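Local coordinates for phytochrome Response Regulator RcpA (Tolypothrix sp. PCC 7601, PDB 1K68), which appears to act as the phosphoryl-accepting response regulator of a cyanobacterial phytochrome pathway, a homodimeric CheY-like receiver domain that binds magnesium, at residues 9-12 and 13-16; 80-83 and 84-87. One frame throughout, in Å; residues are numbered along the deposited sequence.

Interaction 1 (9-12 and 13-16); sequences EDNK and ADIR. With MG (magnesium ion), chain C.
Asn11 caps the helix that starts at Lys12: its OD1 accepts from Asp14 N at 2.8 Å, with an N-H...O angle of 159° and the donor tilted out of the carbonyl plane. With CG anti to the backbone N (chi1 -171°), the amide turns back over the first helical turn. There it stacks on the Asp14 carboxylate, the planes 21° apart and Asn11 CG 3.5 Å from Asp14 OD2. Backbone bonds continue the turn in i to i+4 spacing, Ile15 N to Asn11 O at 2.8 Å and Arg16 N to Lys12 O at 2.9 Å.

Ahead of the helix, Glu9 bends at chi2, and its OE1 takes the Asn11 N-H at 2.8 Å on the anti side of the carboxylate; a weak bond from Asp10 N reaches the same oxygen. The aliphatic part of Glu9 packs on Ile15, Glu9 CG meeting Ile15 CG1 at 3.6 Å.

Glu9 OE2 and Asp14 OD2 stand 4.2 Å apart, and Lys114 forms a salt bridge to each; the lysine probably offsets the repulsion between these like charges. Asp10 CB points away from the helical segment, and Asp10 OD1 binds the magnesium ion at 2.3 Å; a water, the Asn64 carbonyl oxygen and phosphorylated Asp62 also belong to the site.

One carboxylate thus grips the backbone next to a metal ligand while the following amide starts the helix. This chemistry is consistent with a loop whose shape beside the metal is partly held by second-shell bonds, with Lys114, just after strand 110-113, joining both acids, consistent with the conserved lysine of CheY-like receivers.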
# COMPACT_ATOMS: atom_id res chain seq x y z
N GLU A 9 15.50 2.05 -1.57
CA GLU A 9 14.89 0.74 -1.34
C GLU A 9 14.50 0.07 -2.66
O GLU A 9 14.06 0.74 -3.58
CB GLU A 9 13.64 0.93 -0.48
CG GLU A 9 12.71 -0.26 -0.40
CD GLU A 9 13.29 -1.38 0.42
OE1 GLU A 9 13.61 -2.44 -0.17
OE2 GLU A 9 13.42 -1.21 1.65
N ASP A 10 14.65 -1.25 -2.75
CA ASP A 10 14.29 -1.94 -4.00
C ASP A 10 12.99 -2.76 -3.93
O ASP A 10 12.36 -3.01 -4.95
CB ASP A 10 15.45 -2.84 -4.45
CG ASP A 10 15.78 -3.91 -3.43
OD1 ASP A 10 15.79 -3.59 -2.23
OD2 ASP A 10 16.04 -5.06 -3.83
N ASN A 11 12.59 -3.15 -2.72
CA ASN A 11 11.37 -3.93 -2.55
C ASN A 11 10.14 -3.08 -2.90
O ASN A 11 9.77 -2.17 -2.15
CB ASN A 11 11.29 -4.43 -1.10
CG ASN A 11 10.17 -5.42 -0.88
OD1 ASN A 11 8.99 -5.07 -0.91
ND2 ASN A 11 10.53 -6.68 -0.66
N LYS A 12 9.51 -3.38 -4.03
CA LYS A 12 8.34 -2.62 -4.47
C LYS A 12 7.22 -2.65 -3.45
O LYS A 12 6.50 -1.67 -3.30
CB LYS A 12 7.85 -3.12 -5.83
CG LYS A 12 8.75 -2.67 -6.98
CD LYS A 12 8.39 -3.31 -8.31
CE LYS A 12 9.38 -2.87 -9.39
NZ LYS A 12 9.07 -3.46 -10.73
N ALA A 13 7.07 -3.76 -2.75
CA ALA A 13 6.01 -3.86 -1.75
C ALA A 13 6.27 -2.85 -0.64
O ALA A 13 5.37 -2.11 -0.25
CB ALA A 13 5.97 -5.27 -1.17
N ASP A 14 7.50 -2.83 -0.14
CA ASP A 14 7.87 -1.90 0.92
C ASP A 14 7.83 -0.47 0.41
O ASP A 14 7.41 0.44 1.12
CB ASP A 14 9.28 -2.21 1.45
CG ASP A 14 9.35 -3.53 2.20
OD1 ASP A 14 8.30 -4.01 2.67
OD2 ASP A 14 10.46 -4.09 2.33
N ILE A 15 8.27 -0.27 -0.83
CA ILE A 15 8.25 1.06 -1.40
C ILE A 15 6.83 1.58 -1.38
O ILE A 15 6.58 2.71 -0.98
CB ILE A 15 8.77 1.05 -2.86
CG1 ILE A 15 10.27 0.78 -2.88
CG2 ILE A 15 8.46 2.38 -3.53
CD1 ILE A 15 10.86 0.62 -4.26
N ARG A 16 5.89 0.73 -1.79
CA ARG A 16 4.49 1.12 -1.82
C ARG A 16 4.02 1.52 -0.43
O ARG A 16 3.53 2.64 -0.24
CB ARG A 16 3.60 -0.02 -2.34
CG ARG A 16 2.14 0.39 -2.48
CD ARG A 16 1.24 -0.72 -3.04
NE ARG A 16 0.70 -1.60 -2.00
CZ ARG A 16 1.22 -2.78 -1.67
NH1 ARG A 16 2.30 -3.24 -2.29
NH2 ARG A 16 0.66 -3.51 -0.71
MG MG C . 16.44 -4.52 -0.27
O HOH W 1 15.27 -6.19 -1.62

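Interaction 2 (80-83 and 84-87); sequences DPTL and KRIP
Arg85 folds back on the turn before it and donates NH1 to Pro81 O at 3.0 Å. The oxygen lies 14° out of the guanidinium plane, at its edge, and the donor sits in the plane of the Pro81 carbonyl. Thr82 O occupies a different place, over one face of the guanidinium. Thr82 O is 3.2 Å from Arg85 NH2, at too poor an angle for a hydrogen bond, so the evidence supports one directed bond plus a polar contact over the face. A bend at chi3 brings the group round to both carbonyls.

Asp80 O accepts from Lys84 N at 3.1 Å, an i to i+4 backbone bond. Set between the backbone N and the carbonyl carbon (chi1 73°), Lys84 CG passes Asp80 O at 3.2 Å. Leu83 O accepts from Ile86 N at 3.0 Å, three residues on, with the donor 50° above the carbonyl plane rather than on a lone pair. Beside this bond the Leu83 and Ile86 side chains lie next to each other and point the same way; Leu83 CD2 and Ile86 CD1 are 3.9 Å apart.

Asp80 OD1 accepts from both Thr82 N and Leu83 N, although a clash with Thr82 makes its exact place doubtful; OD2 is held by a salt bridge to Arg45. Lys78 NZ takes up the carbonyl oxygens of Lys84 and Ile86.

If OD1 lies as modelled, its bonds fit an Asx turn and Asx motif, here within a tight hydrogen-bonded connection from helix 70-79 to strand 88-92 in the (beta/alpha)5 receiver fold.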
# COMPACT_ATOMS: atom_id res chain seq x y z
N ASP A 80 31.49 11.76 3.97
CA ASP A 80 31.55 12.92 3.09
C ASP A 80 31.39 14.22 3.87
O ASP A 80 30.45 14.39 4.65
CB ASP A 80 30.47 12.80 2.01
CG ASP A 80 30.61 13.85 0.93
OD1 ASP A 80 30.10 14.97 1.13
OD2 ASP A 80 31.23 13.55 -0.11
N PRO A 81 32.32 15.17 3.67
CA PRO A 81 32.28 16.46 4.37
C PRO A 81 30.95 17.19 4.33
O PRO A 81 30.60 17.88 5.28
CB PRO A 81 33.40 17.25 3.70
CG PRO A 81 34.41 16.18 3.40
CD PRO A 81 33.53 15.07 2.83
N THR A 82 30.20 17.04 3.24
CA THR A 82 28.92 17.73 3.14
C THR A 82 27.66 16.89 3.34
O THR A 82 26.68 17.38 3.89
CB THR A 82 28.77 18.45 1.78
OG1 THR A 82 27.50 19.11 1.73
CG2 THR A 82 28.85 17.46 0.63
N LEU A 83 27.68 15.64 2.90
CA LEU A 83 26.50 14.78 3.03
C LEU A 83 26.33 14.19 4.42
O LEU A 83 25.24 13.76 4.79
CB LEU A 83 26.57 13.63 2.02
CG LEU A 83 26.74 14.00 0.54
CD1 LEU A 83 26.88 12.75 -0.27
CD2 LEU A 83 25.55 14.82 0.07
N LYS A 84 27.41 14.17 5.19
CA LYS A 84 27.37 13.59 6.52
C LYS A 84 26.36 14.21 7.48
O LYS A 84 25.98 13.58 8.47
CB LYS A 84 28.76 13.60 7.15
CG LYS A 84 29.24 14.95 7.61
CD LYS A 84 30.61 14.80 8.26
CE LYS A 84 31.15 16.13 8.72
NZ LYS A 84 32.56 16.01 9.20
N ARG A 85 25.92 15.43 7.20
CA ARG A 85 24.96 16.08 8.09
C ARG A 85 23.52 15.67 7.79
O ARG A 85 22.63 15.91 8.60
CB ARG A 85 25.09 17.60 8.03
CG ARG A 85 26.31 18.16 8.77
CD ARG A 85 26.36 19.68 8.66
NE ARG A 85 26.38 20.11 7.26
CZ ARG A 85 27.39 19.89 6.43
NH1 ARG A 85 28.48 19.25 6.84
NH2 ARG A 85 27.31 20.29 5.16
N ILE A 86 23.30 15.05 6.64
CA ILE A 86 21.95 14.61 6.28
C ILE A 86 21.58 13.44 7.17
O ILE A 86 22.29 12.44 7.24
CB ILE A 86 21.86 14.15 4.82
CG1 ILE A 86 22.34 15.25 3.87
CG2 ILE A 86 20.42 13.79 4.50
CD1 ILE A 86 22.40 14.82 2.42
N PRO A 87 20.45 13.54 7.88
CA PRO A 87 20.05 12.43 8.75
C PRO A 87 19.72 11.18 7.95
O PRO A 87 18.94 11.22 6.99
CB PRO A 87 18.84 12.98 9.48
CG PRO A 87 19.14 14.44 9.57
CD PRO A 87 19.68 14.75 8.19

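Overall arrangement
Interaction 1 comes first along the chain, where strand 4-8 passes into helix 12-23; interaction 2 follows much later, where helix 70-79 returns to strand 88-92. Strands 4-8 and 88-92 flank strand 58-60 in the same parallel sheet, yet the contacts lie on opposite sides of the chain's centre, 25 Å apart between centres and about 13 Å between nearest atoms. Strand-to-helix loops bear the magnesium site, and helix-to-strand loops lie at the far end, so 9-16 belongs to the phosphorylation pocket and 80-87 to the distal connections. In the dimer Arg16 of interaction 1 forms a salt bridge with Asp80 of the second subunit.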